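Local coordinates for protein serine protease MT3772 (Mycobacterium tuberculosis, PDB 3K6Y) that probably cleaves proteins as a membrane-anchored serine endopeptidase which, as a whole protein, is thought to let the tubercle bacillus resist oxidative and acid stress, at residues 147-152 / 170-175; 95-100 / 224-229; 34-39 / 188-193. All coordinates share one frame; numbering follows the deposited sequence.

How the contacts relate
The protease domain is a chymotrypsin-like fold of two six-stranded antiparallel barrels, and the three contacts sample both. Contact 1 pairs strands 143-157 and 167-175 of the second barrel; contact 3 lays the helix at 35-40 beside the turn joining strands 186-188 and 194-201 of that same barrel, with centres about 17 Å apart. Contact 2 sits on strand 90-100 of the first barrel, across the chain's centre from contact 1, their centres about 29 Å apart. Along the chain, contact 1 falls between the segments of both other contacts, while contacts 2 and 3 alternate: an N-terminal helix packs on the C-terminal barrel and a C-terminal loop on the N-terminal barrel.

Contact 1: 147-152 / 170-175; sequences ARIREA and DVYTIR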
loop_
_atom_site.group_PDB
_atom_site.type_symbol
_atom_site.label_atom_id
_atom_site.label_comp_id
_atom_site.label_asym_id
_atom_site.label_seq_id
_atom_site.Cartn_x
_atom_site.Cartn_y
_atom_site.Cartn_z
ATOM N N ALA A 147 9.489 -25.849 -18.848
ATOM C CA ALA A 147 8.779 -24.796 -19.546
ATOM C C ALA A 147 9.389 -24.553 -20.911
ATOM O O ALA A 147 10.482 -25.026 -21.203
ATOM C CB ALA A 147 8.758 -23.492 -18.709
ATOM N N ARG A 148 8.657 -23.836 -21.752
ATOM C CA ARG A 148 9.117 -23.459 -23.069
ATOM C C ARG A 148 8.658 -22.044 -23.357
ATOM O O ARG A 148 7.494 -21.709 -23.125
ATOM C CB ARG A 148 8.629 -24.450 -24.141
ATOM C CG ARG A 148 9.267 -24.206 -25.492
ATOM C CD ARG A 148 8.885 -25.235 -26.597
ATOM N NE ARG A 148 9.102 -26.618 -26.172
ATOM C CZ ARG A 148 10.282 -27.241 -26.170
ATOM N NH1 ARG A 148 11.387 -26.613 -26.562
ATOM N NH2 ARG A 148 10.347 -28.493 -25.754
ATOM N N ILE A 149 9.546 -21.213 -23.879
ATOM C CA ILE A 149 9.187 -19.842 -24.220
ATOM C C ILE A 149 8.187 -19.837 -25.370
ATOM O O ILE A 149 8.405 -20.509 -26.392
ATOM C CB ILE A 149 10.415 -18.996 -24.646
ATOM C CG1 ILE A 149 11.446 -18.878 -23.509
ATOM C CG2 ILE A 149 10.003 -17.612 -25.141
ATOM C CD1 ILE A 149 10.978 -18.021 -22.304
ATOM N N ARG A 150 7.101 -19.070 -25.227
ATOM C CA ARG A 150 6.219 -18.794 -26.369
ATOM C C ARG A 150 6.631 -17.506 -27.060
ATOM O O ARG A 150 6.923 -17.520 -28.251
ATOM C CB ARG A 150 4.749 -18.714 -25.946
ATOM C CG ARG A 150 4.177 -19.965 -25.339
ATOM C CD ARG A 150 2.708 -19.726 -25.059
ATOM N NE ARG A 150 2.069 -20.808 -24.337
ATOM C CZ ARG A 150 1.595 -21.924 -24.895
ATOM N NH1 ARG A 150 1.744 -22.136 -26.198
ATOM N NH2 ARG A 150 0.994 -22.838 -24.159
ATOM N N GLU A 151 6.644 -16.386 -26.341
ATOM C CA GLU A 151 6.814 -15.085 -26.963
ATOM C C GLU A 151 7.118 -14.030 -25.910
ATOM O O GLU A 151 6.618 -14.128 -24.792
ATOM C CB GLU A 151 5.495 -14.723 -27.667
ATOM C CG GLU A 151 5.515 -13.533 -28.594
ATOM C CD GLU A 151 4.139 -13.246 -29.203
ATOM O OE1 GLU A 151 3.115 -13.788 -28.712
ATOM O OE2 GLU A 151 4.084 -12.462 -30.171
ATOM N N ALA A 152 7.917 -13.028 -26.267
ATOM C CA ALA A 152 8.010 -11.789 -25.479
ATOM C C ALA A 152 6.914 -10.847 -25.986
ATOM O O ALA A 152 6.821 -10.600 -27.189
ATOM C CB ALA A 152 9.382 -11.152 -25.639
ATOM N N ASP A 170 6.632 -5.556 -20.000
ATOM C CA ASP A 170 7.229 -6.596 -20.847
ATOM C C ASP A 170 7.199 -7.930 -20.107
ATOM O O ASP A 170 7.716 -8.049 -18.992
ATOM C CB ASP A 170 8.683 -6.253 -21.198
ATOM C CG ASP A 170 8.811 -5.045 -22.110
ATOM O OD1 ASP A 170 7.903 -4.784 -22.914
ATOM O OD2 ASP A 170 9.852 -4.367 -22.034
ATOM N N VAL A 171 6.608 -8.930 -20.748
ATOM C CA VAL A 171 6.447 -10.257 -20.201
ATOM C C VAL A 171 6.847 -11.310 -21.208
ATOM O O VAL A 171 6.826 -11.044 -22.423
ATOM C CB VAL A 171 5.010 -10.507 -19.667
ATOM C CG1 VAL A 171 4.615 -9.404 -18.680
ATOM C CG2 VAL A 171 4.017 -10.642 -20.791
ATOM N N TYR A 172 7.208 -12.489 -20.720
ATOM C CA TYR A 172 7.161 -13.673 -21.555
ATOM C C TYR A 172 5.884 -14.425 -21.272
ATOM O O TYR A 172 5.471 -14.574 -20.111
ATOM C CB TYR A 172 8.310 -14.633 -21.259
ATOM C CG TYR A 172 9.689 -14.118 -21.552
ATOM C CD1 TYR A 172 10.136 -13.954 -22.870
ATOM C CD2 TYR A 172 10.580 -13.853 -20.516
ATOM C CE1 TYR A 172 11.422 -13.507 -23.138
ATOM C CE2 TYR A 172 11.870 -13.393 -20.778
ATOM C CZ TYR A 172 12.283 -13.233 -22.087
ATOM O OH TYR A 172 13.550 -12.793 -22.361
ATOM N N THR A 173 5.271 -14.933 -22.339
ATOM C CA THR A 173 4.361 -16.050 -22.180
ATOM C C THR A 173 5.145 -17.334 -22.344
ATOM O O THR A 173 6.036 -17.407 -23.196
ATOM C CB THR A 173 3.213 -15.996 -23.182
ATOM O OG1 THR A 173 3.754 -15.877 -24.500
ATOM C CG2 THR A 173 2.332 -14.787 -22.889
ATOM N N ILE A 174 4.831 -18.335 -21.526
ATOM C CA ILE A 174 5.534 -19.608 -21.556
ATOM C C ILE A 174 4.491 -20.715 -21.627
ATOM O O ILE A 174 3.332 -20.528 -21.216
ATOM C CB ILE A 174 6.481 -19.796 -20.331
ATOM C CG1 ILE A 174 5.688 -19.838 -19.018
ATOM C CG2 ILE A 174 7.564 -18.724 -20.333
ATOM C CD1 ILE A 174 6.559 -20.125 -17.810
ATOM N N ARG A 175 4.907 -21.849 -22.182
ATOM C CA ARG A 175 4.134 -23.052 -22.055
ATOM C C ARG A 175 4.654 -23.783 -20.822
ATOM O O ARG A 175 5.826 -24.182 -20.785
ATOM C CB ARG A 175 4.256 -23.924 -23.310
ATOM C CG ARG A 175 3.398 -25.146 -23.192
ATOM C CD ARG A 175 3.283 -25.924 -24.472
ATOM N NE ARG A 175 2.447 -27.089 -24.214
ATOM C CZ ARG A 175 1.990 -27.919 -25.147
ATOM N NH1 ARG A 175 2.304 -27.737 -26.420
ATOM N NH2 ARG A 175 1.224 -28.929 -24.775
HETATM O O HOH W 1 2.006 -15.421 -26.636
#
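A classic beta bulge in the hairpin of strands 143-157 and 167-175, part of the second barrel of this chymotrypsin-like fold, organises the contact: Arg150 and Glu151 both face Thr173. The hydrogen-bonded pair Arg148 and Arg175 sets the register, with Arg175 N to Arg148 O at 2.8 Å, and Ile149 with Ile174 is the next, non-hydrogen-bonded pair. At the bulge, Thr173 O takes Arg150 N at 2.8 Å, the donor tilted 25° from the carbonyl plane, and a second, weak bond from Glu151 N. Beyond it, Thr173 N reaches Glu151 O at 2.9 Å, and the pairing resumes one residue out of step.

On the face carrying Ile149, Ile174 and Tyr172, the methyl Ile149 CD1 lies over one face of the Tyr172 ring, offset toward the rim, and packs 4.0 Å from Ile174 CG2. Tyr172 OH is hydrogen-bonded to Ala125 N. Thr173 OG1 shares a water with Glu151 OE1.

The bulge turns Arg150 toward the partner strand. Its extended chain brings NE beside Ile174 O, and the turn at chi4 (-83°) lays the guanidinium over Arg175 CB, 3.5 Å from its plane. Like charges come near each other, Arg150 NH2 to Arg175 NE 4.5 Å, probably eased by partners elsewhere: Arg150 NH1 bonds Ile22 O, and Arg175 has a salt bridge to Glu207 and a bond to Val24 O. The two guanidinium planes are 9° from parallel. Within the hairpin, Arg150 NE makes a weak 3.4 Å bond to Ile174 O.

Contact 2: 95-100 / 224-229; sequences TVVSYD and IGATQP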
loop_
_atom_site.group_PDB
_atom_site.type_symbol
_atom_site.label_atom_id
_atom_site.label_comp_id
_atom_site.label_asym_id
_atom_site.label_seq_id
_atom_site.Cartn_x
_atom_site.Cartn_y
_atom_site.Cartn_z
ATOM N N THR A 95 13.225 -7.838 5.601
ATOM C CA THR A 95 12.610 -6.509 5.591
ATOM C C THR A 95 12.243 -6.189 4.146
ATOM O O THR A 95 13.061 -6.382 3.251
ATOM C CB THR A 95 13.628 -5.430 6.129
ATOM O OG1 THR A 95 13.967 -5.780 7.476
ATOM C CG2 THR A 95 12.996 -4.055 6.137
ATOM N N VAL A 96 11.044 -5.662 3.921
ATOM C CA VAL A 96 10.662 -5.239 2.576
ATOM C C VAL A 96 11.241 -3.824 2.367
ATOM O O VAL A 96 10.788 -2.866 2.994
ATOM C CB VAL A 96 9.130 -5.212 2.413
ATOM C CG1 VAL A 96 8.780 -4.806 1.007
ATOM C CG2 VAL A 96 8.517 -6.580 2.749
ATOM N N VAL A 97 12.247 -3.693 1.502
ATOM C CA VAL A 97 12.901 -2.405 1.302
ATOM C C VAL A 97 12.549 -1.734 -0.008
ATOM O O VAL A 97 12.824 -0.544 -0.188
ATOM C CB VAL A 97 14.452 -2.493 1.470
ATOM C CG1 VAL A 97 14.787 -2.960 2.873
ATOM C CG2 VAL A 97 15.091 -3.396 0.419
ATOM N N SER A 98 11.917 -2.477 -0.916
ATOM C CA SER A 98 11.366 -1.899 -2.141
ATOM C C SER A 98 10.110 -2.689 -2.457
ATOM O O SER A 98 10.075 -3.905 -2.305
ATOM C CB SER A 98 12.380 -1.970 -3.284
ATOM O OG SER A 98 11.850 -1.466 -4.488
ATOM N N TYR A 99 9.079 -1.979 -2.888
ATOM C CA TYR A 99 7.776 -2.573 -3.115
ATOM C C TYR A 99 7.113 -1.770 -4.221
ATOM O O TYR A 99 6.862 -0.569 -4.059
ATOM C CB TYR A 99 6.953 -2.557 -1.819
ATOM C CG TYR A 99 5.574 -3.161 -1.959
ATOM C CD1 TYR A 99 5.352 -4.524 -1.767
ATOM C CD2 TYR A 99 4.484 -2.356 -2.267
ATOM C CE1 TYR A 99 4.079 -5.060 -1.890
ATOM C CE2 TYR A 99 3.216 -2.892 -2.401
ATOM C CZ TYR A 99 3.029 -4.236 -2.220
ATOM O OH TYR A 99 1.770 -4.756 -2.356
ATOM N N ASP A 100 6.809 -2.426 -5.340
ATOM C CA ASP A 100 6.243 -1.751 -6.508
ATOM C C ASP A 100 5.066 -2.594 -7.015
ATOM O O ASP A 100 5.243 -3.629 -7.648
ATOM C CB ASP A 100 7.299 -1.584 -7.602
ATOM C CG ASP A 100 6.796 -0.793 -8.791
ATOM O OD1 ASP A 100 5.584 -0.855 -9.085
ATOM O OD2 ASP A 100 7.636 -0.135 -9.453
ATOM N N ILE A 224 18.022 -1.131 -4.762
ATOM C CA ILE A 224 18.549 -2.289 -4.021
ATOM C C ILE A 224 19.338 -1.868 -2.775
ATOM O O ILE A 224 19.478 -2.638 -1.835
ATOM C CB ILE A 224 19.394 -3.206 -4.919
ATOM C CG1 ILE A 224 19.560 -4.587 -4.284
ATOM C CG2 ILE A 224 20.760 -2.555 -5.282
ATOM C CD1 ILE A 224 20.245 -5.587 -5.228
ATOM N N GLY A 225 19.826 -0.634 -2.744
ATOM C CA GLY A 225 20.588 -0.150 -1.612
ATOM C C GLY A 225 19.737 0.324 -0.460
ATOM O O GLY A 225 20.271 0.730 0.560
ATOM N N ALA A 226 18.415 0.273 -0.613
ATOM C CA ALA A 226 17.527 0.645 0.474
ATOM C C ALA A 226 17.664 -0.293 1.671
ATOM O O ALA A 226 17.969 -1.488 1.547
ATOM C CB ALA A 226 16.115 0.659 -0.008
ATOM N N THR A 227 17.453 0.286 2.840
ATOM C CA THR A 227 17.575 -0.437 4.079
ATOM C C THR A 227 16.345 -0.321 4.983
ATOM O O THR A 227 16.105 -1.195 5.799
ATOM C CB THR A 227 18.798 0.050 4.887
ATOM O OG1 THR A 227 18.756 1.474 5.007
ATOM C CG2 THR A 227 20.114 -0.352 4.209
ATOM N N GLN A 228 15.543 0.729 4.802
ATOM C CA GLN A 228 14.400 0.966 5.687
ATOM C C GLN A 228 13.155 0.263 5.181
ATOM O O GLN A 228 12.980 0.122 3.978
ATOM C CB GLN A 228 14.148 2.468 5.784
ATOM C CG GLN A 228 15.305 3.233 6.361
ATOM C CD GLN A 228 15.773 2.629 7.640
ATOM O OE1 GLN A 228 14.994 2.453 8.590
ATOM N NE2 GLN A 228 17.053 2.253 7.680
ATOM N N PRO A 229 12.266 -0.169 6.078
ATOM C CA PRO A 229 11.048 -0.821 5.578
ATOM C C PRO A 229 10.112 0.138 4.859
ATOM O O PRO A 229 9.916 1.279 5.292
ATOM C CB PRO A 229 10.368 -1.346 6.845
ATOM C CG PRO A 229 10.909 -0.509 7.954
ATOM C CD PRO A 229 12.328 -0.123 7.553
HETATM O O HOH W 2 13.405 1.556 1.709
#
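Ala226 and Val97 make the first side-chain meeting as the loop 224-229 runs past strand 90-100. The methyl Ala226 CB is directed toward the strand, 3.5 Å from the carbonyl oxygen Val97 O and 3.9 Å from Val97 CB, while Ala226 O lies against Val97 CG2 at 3.6 Å. One valine thus meets both the methyl and the carbonyl of this alanine.

Thr227 starts its own side chain away and contributes backbone: Thr227 O is 3.7 Å from Val97 CG1. The chi1 of Val97 (-61°) sets CG1 anti to the carbonyl carbon, where it meets this oxygen while CG2 is left to Ala226 O.

The receiving strand belongs to the first barrel of the chymotrypsin-like fold and has a classic beta bulge here, Val97 and Ser98 both facing Ile107 of strand 105-109. The C-terminal loop therefore packs on a bulged strand, and no direct hydrogen bond joins the two segments.

Gln228 also starts its side chain away from the strand and packs on Gln228 of the second subunit. A water lies 2.7 Å from Gln228 O and 2.9 Å from Val97 O, between the two backbones.

Pro229 comes closest by its alpha carbon, a CA-H...O contact of 3.3 Å from Pro229 CA to Val96 O, with 147° at the hydrogen. The Pro229 and Thr95 side chains cross obliquely, Pro229 CB to Thr95 CG2 3.8 Å, and at the following residue Val230 the backbone hydrogen-bonds to Val96.

Contact 3: 34-39 / 188-193; sequences NPVVAA and IDLNGQ
Val36 supplies most of the apolar contact with the segment 188-193. Its side chain and that of Ile188 reach toward each other tip to tip: Ile188 CD1 meets both valine methyls, each at 3.8 Å, Val36 CG1 standing between the backbone N and the carbonyl carbon (chi1 76°) and Val36 CG2 anti to the backbone N. The second of these methyls also presses onto the backbone of the turn. Gly192 has a positive phi (81°), and Val36 CG2 rests directly on its bare CA, with Val36 CG2 to Gly192 CA 3.3 Å. Leu190 adds a looser touch, Leu190 CD2 lying 4.1 Å from Asn34 ND2 where the two side chains cross at about a right angle.

Polar links between the segments run through solvent, with no direct hydrogen bond. One water donates to both Asn34 OD1 and Leu190 O, its oxygen 2.8 Å from Leu190 O. The same Asn34 OD1 also accepts Val36 N at 3.0 Å, in the carbonyl plane and on a lone pair, so a single amide oxygen caps the helix and holds the bridging water.

Inside the turn, Asp189 OD2 accepts Gln193 N at 3.0 Å from above the carboxylate plane, and a weak bond from Asn191 N. The backbone closes with Gly192 N to Asp189 O, also 3.0 Å.

Asn34 is thus the N-cap of helix 35-40, seated against a type I beta turn, Asp189 to Gly192, that connects strands 186-188 and 194-201 in the second barrel of a chymotrypsin-like protease.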
loop_
_atom_site.group_PDB
_atom_site.type_symbol
_atom_site.label_atom_id
_atom_site.label_comp_id
_atom_site.label_asym_id
_atom_site.label_seq_id
_atom_site.Cartn_x
_atom_site.Cartn_y
_atom_site.Cartn_z
ATOM N N ASN A 34 17.828 -31.675 -15.293
ATOM C CA ASN A 34 18.963 -30.941 -15.856
ATOM C C ASN A 34 19.887 -30.468 -14.721
ATOM O O ASN A 34 19.403 -30.001 -13.681
ATOM C CB ASN A 34 18.483 -29.759 -16.707
ATOM C CG ASN A 34 19.590 -29.128 -17.521
ATOM O OD1 ASN A 34 20.464 -28.469 -16.976
ATOM N ND2 ASN A 34 19.538 -29.298 -18.840
ATOM N N PRO A 35 21.218 -30.632 -14.889
ATOM C CA PRO A 35 22.141 -30.209 -13.827
ATOM C C PRO A 35 21.994 -28.751 -13.356
ATOM O O PRO A 35 22.386 -28.430 -12.233
ATOM C CB PRO A 35 23.534 -30.441 -14.436
ATOM C CG PRO A 35 23.323 -31.288 -15.587
ATOM C CD PRO A 35 21.915 -31.258 -16.030
ATOM N N VAL A 36 21.416 -27.890 -14.190
ATOM C CA VAL A 36 21.196 -26.496 -13.803
ATOM C C VAL A 36 20.230 -26.375 -12.627
ATOM O O VAL A 36 20.315 -25.421 -11.847
ATOM C CB VAL A 36 20.741 -25.627 -15.005
ATOM C CG1 VAL A 36 19.257 -25.876 -15.366
ATOM C CG2 VAL A 36 20.997 -24.179 -14.734
ATOM N N VAL A 37 19.333 -27.336 -12.470
ATOM C CA VAL A 37 18.314 -27.233 -11.423
ATOM C C VAL A 37 18.984 -27.307 -10.046
ATOM O O VAL A 37 18.827 -26.405 -9.214
ATOM C CB VAL A 37 17.246 -28.315 -11.588
ATOM C CG1 VAL A 37 16.315 -28.343 -10.374
ATOM C CG2 VAL A 37 16.457 -28.080 -12.875
ATOM N N ALA A 38 19.791 -28.347 -9.827
ATOM C CA ALA A 38 20.409 -28.541 -8.530
ATOM C C ALA A 38 21.380 -27.425 -8.205
ATOM O O ALA A 38 21.560 -27.054 -7.029
ATOM C CB ALA A 38 21.155 -29.865 -8.505
ATOM N N ALA A 39 22.033 -26.911 -9.248
ATOM C CA ALA A 39 23.013 -25.854 -9.058
ATOM C C ALA A 39 22.364 -24.526 -8.705
ATOM O O ALA A 39 22.962 -23.704 -8.031
ATOM C CB ALA A 39 23.885 -25.721 -10.258
ATOM N N ILE A 188 14.504 -19.658 -15.395
ATOM C CA ILE A 188 15.918 -19.721 -15.759
ATOM C C ILE A 188 16.126 -20.343 -17.117
ATOM O O ILE A 188 15.334 -21.165 -17.585
ATOM C CB ILE A 188 16.781 -20.446 -14.713
ATOM C CG1 ILE A 188 16.326 -21.889 -14.503
ATOM C CG2 ILE A 188 16.816 -19.661 -13.394
ATOM C CD1 ILE A 188 17.458 -22.835 -14.040
ATOM N N ASP A 189 17.212 -19.924 -17.753
ATOM C CA ASP A 189 17.679 -20.585 -18.968
ATOM C C ASP A 189 18.608 -21.735 -18.589
ATOM O O ASP A 189 18.887 -21.975 -17.419
ATOM C CB ASP A 189 18.319 -19.588 -19.947
ATOM C CG ASP A 189 19.598 -18.946 -19.427
ATOM O OD1 ASP A 189 19.956 -17.886 -19.992
ATOM O OD2 ASP A 189 20.269 -19.481 -18.513
ATOM N N LEU A 190 19.115 -22.444 -19.592
ATOM C CA LEU A 190 19.904 -23.633 -19.309
ATOM C C LEU A 190 21.323 -23.311 -18.845
ATOM O O LEU A 190 22.059 -24.214 -18.450
ATOM C CB LEU A 190 19.913 -24.573 -20.515
ATOM C CG LEU A 190 18.530 -25.154 -20.832
ATOM C CD1 LEU A 190 18.628 -26.304 -21.815
ATOM C CD2 LEU A 190 17.789 -25.609 -19.571
ATOM N N ASN A 191 21.667 -22.025 -18.904
ATOM C CA ASN A 191 22.900 -21.483 -18.346
ATOM C C ASN A 191 22.744 -21.127 -16.866
ATOM O O ASN A 191 23.706 -20.717 -16.223
ATOM C CB ASN A 191 23.298 -20.217 -19.102
ATOM C CG ASN A 191 23.730 -20.489 -20.516
ATOM O OD1 ASN A 191 24.389 -21.485 -20.794
ATOM N ND2 ASN A 191 23.363 -19.599 -21.419
ATOM N N GLY A 192 21.535 -21.248 -16.323
ATOM C CA GLY A 192 21.332 -20.915 -14.923
ATOM C C GLY A 192 21.178 -19.428 -14.662
ATOM O O GLY A 192 21.279 -18.995 -13.521
ATOM N N GLN A 193 20.944 -18.651 -15.711
ATOM C CA GLN A 193 20.718 -17.223 -15.563
ATOM C C GLN A 193 19.228 -16.945 -15.556
ATOM O O GLN A 193 18.421 -17.716 -16.100
ATOM C CB GLN A 193 21.419 -16.444 -16.667
ATOM C CG GLN A 193 22.937 -16.680 -16.651
ATOM C CD GLN A 193 23.732 -15.621 -17.383
ATOM O OE1 GLN A 193 23.372 -15.202 -18.476
ATOM N NE2 GLN A 193 24.832 -15.184 -16.774
HETATM O O HOH W 3 22.157 -27.042 -18.530
#